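Local structure of putative rRNA methyltransferase (Sorangium cellulosum, 4RWZ) at residues M1-S9 with N79-V87; S109-P117 with L155-L163. The protein probably transfers a methyl group from S-adenosylmethionine to 16S ribosomal RNA, as expected of an aminoglycoside-resistance methyltransferase. All coordinates share one frame; numbering follows the deposited sequence.

In the fold
Interactions 1 and 2 lie on opposite sides of the chain's centre, about 30 Å apart between centres, and follow one another along the sequence: the first ends at residue 87, the second opens at 109. Both attach to the seven-stranded mixed sheet of a Rossmann-like methyltransferase. In interaction 1 the N-terminal hairpin 2-5/8-11 meets strand 80-84, an outermost strand of that sheet. In interaction 2 helix 108-115, which lies on strand 133-139, receives the loop leading into helix 160-172, which itself precedes the other outermost strand, 176-183. One thus fastens a hairpin to the sheet's edge, the other core helices. Val-87 CG2 and Leu-110 CD2 touch at 4.2 Å, joining the two regions.

Interaction 1 (M1-S9 with N79-V87); sequences MIVQLGKAS and NALFVVASV
Val-3 and Val-83 lie side by side as a non-hydrogen-bonded pair, the single bridge where the N-terminal beta hairpin, strands 2-5 and 8-11, meets edge strand 80-84 of the Rossmann-like sheet. The short strands run at 123° to one another, so direct pairing is confined to a few residues: Val-84 N donates to Ile-2 O and Gln-4 N to Phe-82 O, both 2.9 Å long. At each end, where the strands splay, a water takes over, one linking Ile-2 N to Val-84 O, the other Phe-82 N to Gln-4 O.

On one side of this crossing Val-3 CG1 meets Leu-81 CD1 at 3.6 Å, the two side chains at about a right angle. Met-1 lies across Val-83 in the same way, its CG 3.8 Å from Val-83 CG1 and its sulfur close to both methyls; a bend at chi3 (65°) then carries CE toward Leu-81 CD2. Trp-12 adds to this patch by touching both Val-3 and Leu-81. The other side belongs to Val-84, whose CB packs against Ile-2 CG2 at 3.9 Å. Gln-4 crosses it obliquely, bent at chi2 (72°). Its amide is held by the type II' turn from Leu-5 to Ala-8: Gln-4 NE2 donates to Gly-6 O (2.8 Å), which lies close to the plane of the Gln-4 amide, while Gln-4 OE1 rests 3.3 Å from the methyl Val-84 CG2.

Interaction 2 (S109-P117 with L155-L163); sequences SLLSALVLP and LPELSDAWL
Val-115 fills the tight part of this contact, pointing at the loop 155-159 and meeting three of its residues. Its CB and CG1 press on the isopropyl end of Leu-158, with Val-115 CB 3.9 Å from Leu-158 CD1 and the two side chains at about a right angle. Val-115 CG2 is turned the other way, to Pro-156 CD at 4.0 Å and, more distantly, Leu-155 CD2. The backbone of Val-115 is gripped as well: Trp-162 NE1 donates 2.9 Å to Val-115 O, which sits near the indole plane, and the nitrogen approaches almost in line with the carbonyl (C=O...N 170°). Trp-162 CG stands opposite the backbone N (chi1 -173°), which swings the indole from the first turn of its helix toward that carbonyl; its own backbone N is capped by Ser-159 OG. Pro-156 covers one face of the indole, Pro-156 CB standing 3.5 Å above the Trp-162 ring plane and over its centre.

The contact joins the C-terminal part of helix 108-115 in the Rossmann-like methyltransferase fold to the loop that leads into helix 160-172, and to the first turn of that helix. Leu-111 and Val-115 also touch Leu-139 of strand 133-139, so the buried side rests on the central sheet. Leu-155 reaches along the helix: its CD1 touches Leu-111 CD2 at 3.8 Å, and its CD2 lies 3.3 Å from Ser-112 OG, a hydroxyl whose hydrogen bond goes back to Ala-108 O.

Toward solvent the packing thins to Leu-116, an exposed residue whose CD2 lies 3.9 Å from Pro-156 CD.

Interaction 1 (M1-S9 with N79-V87)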
# COMPACT_ATOMS: atom_id res chain seq x y z
N MET A 1 14.73 -8.18 -1.19
CA MET A 1 13.88 -6.99 -1.11
C MET A 1 14.80 -5.79 -1.13
O MET A 1 15.86 -5.84 -0.48
CB MET A 1 13.11 -7.01 0.20
CG MET A 1 12.18 -5.83 0.38
SD MET A 1 11.03 -5.95 1.79
CE MET A 1 12.11 -5.93 3.20
N ILE A 2 14.41 -4.71 -1.81
CA ILE A 2 15.30 -3.54 -1.90
C ILE A 2 14.82 -2.47 -0.92
O ILE A 2 13.64 -2.06 -0.96
CB ILE A 2 15.30 -2.97 -3.34
CG1 ILE A 2 15.77 -4.02 -4.39
CG2 ILE A 2 16.18 -1.71 -3.38
CD1 ILE A 2 17.11 -4.69 -4.09
N VAL A 3 15.70 -2.06 -0.01
CA VAL A 3 15.38 -1.05 1.00
C VAL A 3 16.14 0.24 0.70
O VAL A 3 17.34 0.21 0.37
CB VAL A 3 15.74 -1.57 2.39
CG1 VAL A 3 15.63 -0.46 3.46
CG2 VAL A 3 14.77 -2.73 2.75
N GLN A 4 15.44 1.38 0.76
CA GLN A 4 16.04 2.66 0.48
C GLN A 4 16.57 3.23 1.77
O GLN A 4 15.83 3.27 2.76
CB GLN A 4 15.02 3.62 -0.17
CG GLN A 4 15.69 4.86 -0.81
CD GLN A 4 16.46 4.49 -2.11
OE1 GLN A 4 16.13 3.51 -2.78
NE2 GLN A 4 17.48 5.25 -2.44
N LEU A 5 17.84 3.64 1.79
CA LEU A 5 18.40 4.33 2.95
C LEU A 5 19.12 5.59 2.48
O LEU A 5 20.32 5.52 2.15
CB LEU A 5 19.42 3.44 3.69
CG LEU A 5 18.95 2.15 4.37
CD1 LEU A 5 20.15 1.42 4.97
CD2 LEU A 5 17.87 2.39 5.45
N GLY A 6 18.40 6.70 2.40
CA GLY A 6 18.90 7.87 1.72
C GLY A 6 19.18 7.53 0.25
O GLY A 6 18.31 7.03 -0.44
N LYS A 7 20.38 7.82 -0.22
CA LYS A 7 20.73 7.55 -1.64
C LYS A 7 21.05 6.07 -1.87
O LYS A 7 21.00 5.58 -3.00
CB LYS A 7 21.93 8.41 -2.05
CG LYS A 7 21.58 9.93 -2.19
CD LYS A 7 22.83 10.79 -2.50
CE LYS A 7 22.44 12.30 -2.38
NZ LYS A 7 23.66 13.18 -2.75
N ALA A 8 21.38 5.33 -0.82
CA ALA A 8 21.72 3.92 -1.02
C ALA A 8 20.49 3.04 -1.09
O ALA A 8 19.51 3.28 -0.40
CB ALA A 8 22.64 3.42 0.10
N SER A 9 20.55 2.02 -1.93
CA SER A 9 19.58 0.93 -1.88
C SER A 9 20.35 -0.26 -1.32
O SER A 9 21.54 -0.46 -1.61
CB SER A 9 19.08 0.60 -3.26
OG SER A 9 20.09 -0.17 -3.87
N ASN A 79 10.61 2.17 13.61
CA ASN A 79 9.52 1.37 13.11
C ASN A 79 9.04 1.80 11.72
O ASN A 79 7.91 1.49 11.34
CB ASN A 79 8.34 1.37 14.07
CG ASN A 79 7.83 2.77 14.37
OD1 ASN A 79 8.62 3.75 14.38
ND2 ASN A 79 6.52 2.88 14.67
N ALA A 80 9.88 2.55 11.01
CA ALA A 80 9.55 2.87 9.63
C ALA A 80 10.57 2.23 8.70
O ALA A 80 11.76 2.16 9.02
CB ALA A 80 9.55 4.39 9.40
N LEU A 81 10.08 1.79 7.55
CA LEU A 81 10.95 1.19 6.54
C LEU A 81 10.46 1.62 5.16
O LEU A 81 9.24 1.69 4.94
CB LEU A 81 10.87 -0.35 6.61
CG LEU A 81 11.87 -1.10 5.71
CD1 LEU A 81 13.29 -0.85 6.23
CD2 LEU A 81 11.48 -2.60 5.75
N PHE A 82 11.40 1.85 4.23
CA PHE A 82 11.06 2.24 2.84
C PHE A 82 11.63 1.26 1.83
O PHE A 82 12.81 0.99 1.87
CB PHE A 82 11.54 3.68 2.59
CG PHE A 82 10.80 4.61 3.51
CD1 PHE A 82 9.53 5.05 3.19
CD2 PHE A 82 11.34 4.92 4.74
CE1 PHE A 82 8.80 5.83 4.09
CE2 PHE A 82 10.62 5.70 5.67
CZ PHE A 82 9.36 6.18 5.30
N VAL A 83 10.76 0.74 0.97
CA VAL A 83 11.05 -0.40 0.09
C VAL A 83 10.81 -0.01 -1.36
O VAL A 83 9.82 0.64 -1.68
CB VAL A 83 10.12 -1.58 0.48
CG1 VAL A 83 10.17 -2.73 -0.56
CG2 VAL A 83 10.55 -2.06 1.90
N VAL A 84 11.72 -0.38 -2.24
CA VAL A 84 11.56 -0.03 -3.63
C VAL A 84 10.94 -1.20 -4.41
O VAL A 84 11.58 -2.27 -4.58
CB VAL A 84 12.95 0.31 -4.29
CG1 VAL A 84 12.74 0.75 -5.69
CG2 VAL A 84 13.64 1.42 -3.47
N ALA A 85 9.71 -1.01 -4.89
CA ALA A 85 9.02 -2.06 -5.65
C ALA A 85 7.81 -1.47 -6.38
O ALA A 85 7.24 -0.46 -5.97
CB ALA A 85 8.56 -3.21 -4.74
N SER A 86 7.49 -2.12 -7.49
CA SER A 86 6.34 -1.85 -8.30
C SER A 86 5.20 -2.79 -7.85
O SER A 86 5.46 -3.91 -7.43
CB SER A 86 6.71 -2.18 -9.76
OG SER A 86 7.90 -1.42 -10.12
N VAL A 87 3.98 -2.36 -8.03
CA VAL A 87 2.83 -3.20 -7.69
C VAL A 87 2.81 -4.49 -8.49
O VAL A 87 2.35 -5.51 -7.99
CB VAL A 87 1.51 -2.44 -7.93
CG1 VAL A 87 0.32 -3.21 -7.39
CG2 VAL A 87 1.58 -1.08 -7.28
O HOH W 1 11.99 -4.66 -3.18
O HOH W 2 14.20 2.47 4.95

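Interaction 2 (S109-P117 with L155-L163)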
# COMPACT_ATOMS: atom_id res chain seq x y z
N SER A 109 -3.64 4.65 -13.26
CA SER A 109 -3.54 3.24 -13.64
C SER A 109 -3.96 2.30 -12.51
O SER A 109 -4.68 1.34 -12.72
CB SER A 109 -2.13 2.92 -14.07
OG SER A 109 -2.02 3.27 -15.44
N LEU A 110 -3.49 2.62 -11.30
CA LEU A 110 -3.81 1.82 -10.11
C LEU A 110 -5.18 2.11 -9.63
O LEU A 110 -5.86 1.20 -9.14
CB LEU A 110 -2.81 2.11 -8.99
CG LEU A 110 -2.98 1.34 -7.66
CD1 LEU A 110 -3.20 -0.18 -7.93
CD2 LEU A 110 -1.71 1.55 -6.85
N LEU A 111 -5.62 3.35 -9.74
CA LEU A 111 -7.00 3.71 -9.47
C LEU A 111 -7.92 2.86 -10.34
O LEU A 111 -8.91 2.29 -9.85
CB LEU A 111 -7.23 5.20 -9.80
CG LEU A 111 -8.67 5.73 -9.77
CD1 LEU A 111 -9.27 5.56 -8.38
CD2 LEU A 111 -8.71 7.22 -10.20
N SER A 112 -7.61 2.81 -11.63
CA SER A 112 -8.45 1.98 -12.50
C SER A 112 -8.49 0.52 -12.09
O SER A 112 -9.53 -0.14 -12.14
CB SER A 112 -7.96 2.04 -13.95
OG SER A 112 -7.98 3.38 -14.36
N ALA A 113 -7.34 -0.00 -11.71
CA ALA A 113 -7.25 -1.40 -11.30
C ALA A 113 -8.16 -1.63 -10.09
O ALA A 113 -8.66 -2.74 -9.90
CB ALA A 113 -5.76 -1.79 -10.99
N LEU A 114 -8.36 -0.62 -9.22
CA LEU A 114 -9.19 -0.85 -8.01
C LEU A 114 -10.68 -0.67 -8.28
O LEU A 114 -11.56 -1.23 -7.55
CB LEU A 114 -8.78 0.14 -6.85
CG LEU A 114 -7.33 -0.06 -6.37
CD1 LEU A 114 -6.93 1.19 -5.49
CD2 LEU A 114 -7.23 -1.30 -5.52
N VAL A 115 -11.00 0.10 -9.32
CA VAL A 115 -12.44 0.37 -9.58
C VAL A 115 -13.02 -0.38 -10.77
O VAL A 115 -14.26 -0.45 -10.89
CB VAL A 115 -12.78 1.87 -9.69
CG1 VAL A 115 -12.33 2.61 -8.40
CG2 VAL A 115 -12.15 2.51 -10.90
N LEU A 116 -12.18 -0.89 -11.68
CA LEU A 116 -12.73 -1.65 -12.82
C LEU A 116 -13.36 -2.99 -12.37
O LEU A 116 -14.52 -3.29 -12.73
CB LEU A 116 -11.71 -1.82 -13.96
CG LEU A 116 -11.39 -0.44 -14.61
CD1 LEU A 116 -10.32 -0.52 -15.70
CD2 LEU A 116 -12.67 0.23 -15.11
N PRO A 117 -12.64 -3.82 -11.61
CA PRO A 117 -11.23 -3.79 -11.21
C PRO A 117 -10.44 -4.73 -12.08
O PRO A 117 -10.99 -5.37 -13.00
CB PRO A 117 -11.28 -4.33 -9.77
CG PRO A 117 -12.34 -5.44 -9.89
CD PRO A 117 -13.37 -4.89 -10.90
N LEU A 155 -13.81 6.34 -16.10
CA LEU A 155 -13.92 5.41 -14.99
C LEU A 155 -15.35 5.36 -14.46
O LEU A 155 -16.08 6.35 -14.51
CB LEU A 155 -12.91 5.76 -13.88
CG LEU A 155 -11.46 5.57 -14.38
CD1 LEU A 155 -10.42 6.07 -13.36
CD2 LEU A 155 -11.19 4.11 -14.71
N PRO A 156 -15.77 4.21 -13.94
CA PRO A 156 -17.15 4.13 -13.47
C PRO A 156 -17.37 4.89 -12.17
O PRO A 156 -16.44 5.08 -11.40
CB PRO A 156 -17.33 2.63 -13.22
CG PRO A 156 -15.97 2.13 -12.88
CD PRO A 156 -15.02 2.95 -13.72
N GLU A 157 -18.60 5.37 -11.98
CA GLU A 157 -19.03 5.92 -10.71
C GLU A 157 -19.25 4.77 -9.75
O GLU A 157 -19.84 3.75 -10.12
N LEU A 158 -18.78 4.91 -8.52
CA LEU A 158 -18.94 3.81 -7.57
C LEU A 158 -20.30 3.85 -6.85
O LEU A 158 -20.36 3.96 -5.64
CB LEU A 158 -17.76 3.80 -6.59
CG LEU A 158 -16.60 2.84 -6.88
CD1 LEU A 158 -16.25 2.87 -8.34
CD2 LEU A 158 -15.38 3.20 -6.06
N SER A 159 -21.36 3.70 -7.63
CA SER A 159 -22.73 3.62 -7.16
C SER A 159 -22.99 2.25 -6.55
O SER A 159 -22.18 1.34 -6.69
CB SER A 159 -23.66 3.79 -8.35
OG SER A 159 -23.51 2.71 -9.25
N ASP A 160 -24.15 2.09 -5.89
CA ASP A 160 -24.48 0.82 -5.28
C ASP A 160 -24.55 -0.29 -6.31
O ASP A 160 -24.19 -1.42 -6.01
CB ASP A 160 -25.81 0.89 -4.54
CG ASP A 160 -25.78 1.84 -3.38
OD1 ASP A 160 -24.69 2.08 -2.82
OD2 ASP A 160 -26.87 2.31 -2.99
N ALA A 161 -25.01 0.05 -7.51
CA ALA A 161 -25.12 -0.92 -8.58
C ALA A 161 -23.76 -1.35 -9.06
O ALA A 161 -23.55 -2.52 -9.37
CB ALA A 161 -25.93 -0.35 -9.74
N TRP A 162 -22.82 -0.40 -9.14
CA TRP A 162 -21.49 -0.77 -9.57
C TRP A 162 -20.83 -1.68 -8.54
O TRP A 162 -20.11 -2.64 -8.86
CB TRP A 162 -20.63 0.48 -9.81
CG TRP A 162 -19.34 0.10 -10.42
CD1 TRP A 162 -18.11 0.04 -9.80
CD2 TRP A 162 -19.13 -0.33 -11.77
NE1 TRP A 162 -17.15 -0.39 -10.70
CE2 TRP A 162 -17.75 -0.61 -11.92
CE3 TRP A 162 -19.97 -0.51 -12.88
CZ2 TRP A 162 -17.20 -1.05 -13.13
CZ3 TRP A 162 -19.41 -0.92 -14.07
CH2 TRP A 162 -18.06 -1.20 -14.18
N LEU A 163 -21.03 -1.33 -7.29
CA LEU A 163 -20.53 -2.13 -6.20
C LEU A 163 -21.10 -3.56 -6.28
O LEU A 163 -20.38 -4.52 -6.12
CB LEU A 163 -20.91 -1.49 -4.88
CG LEU A 163 -19.96 -1.84 -3.75
CD1 LEU A 163 -18.80 -0.87 -3.86
CD2 LEU A 163 -20.68 -1.66 -2.45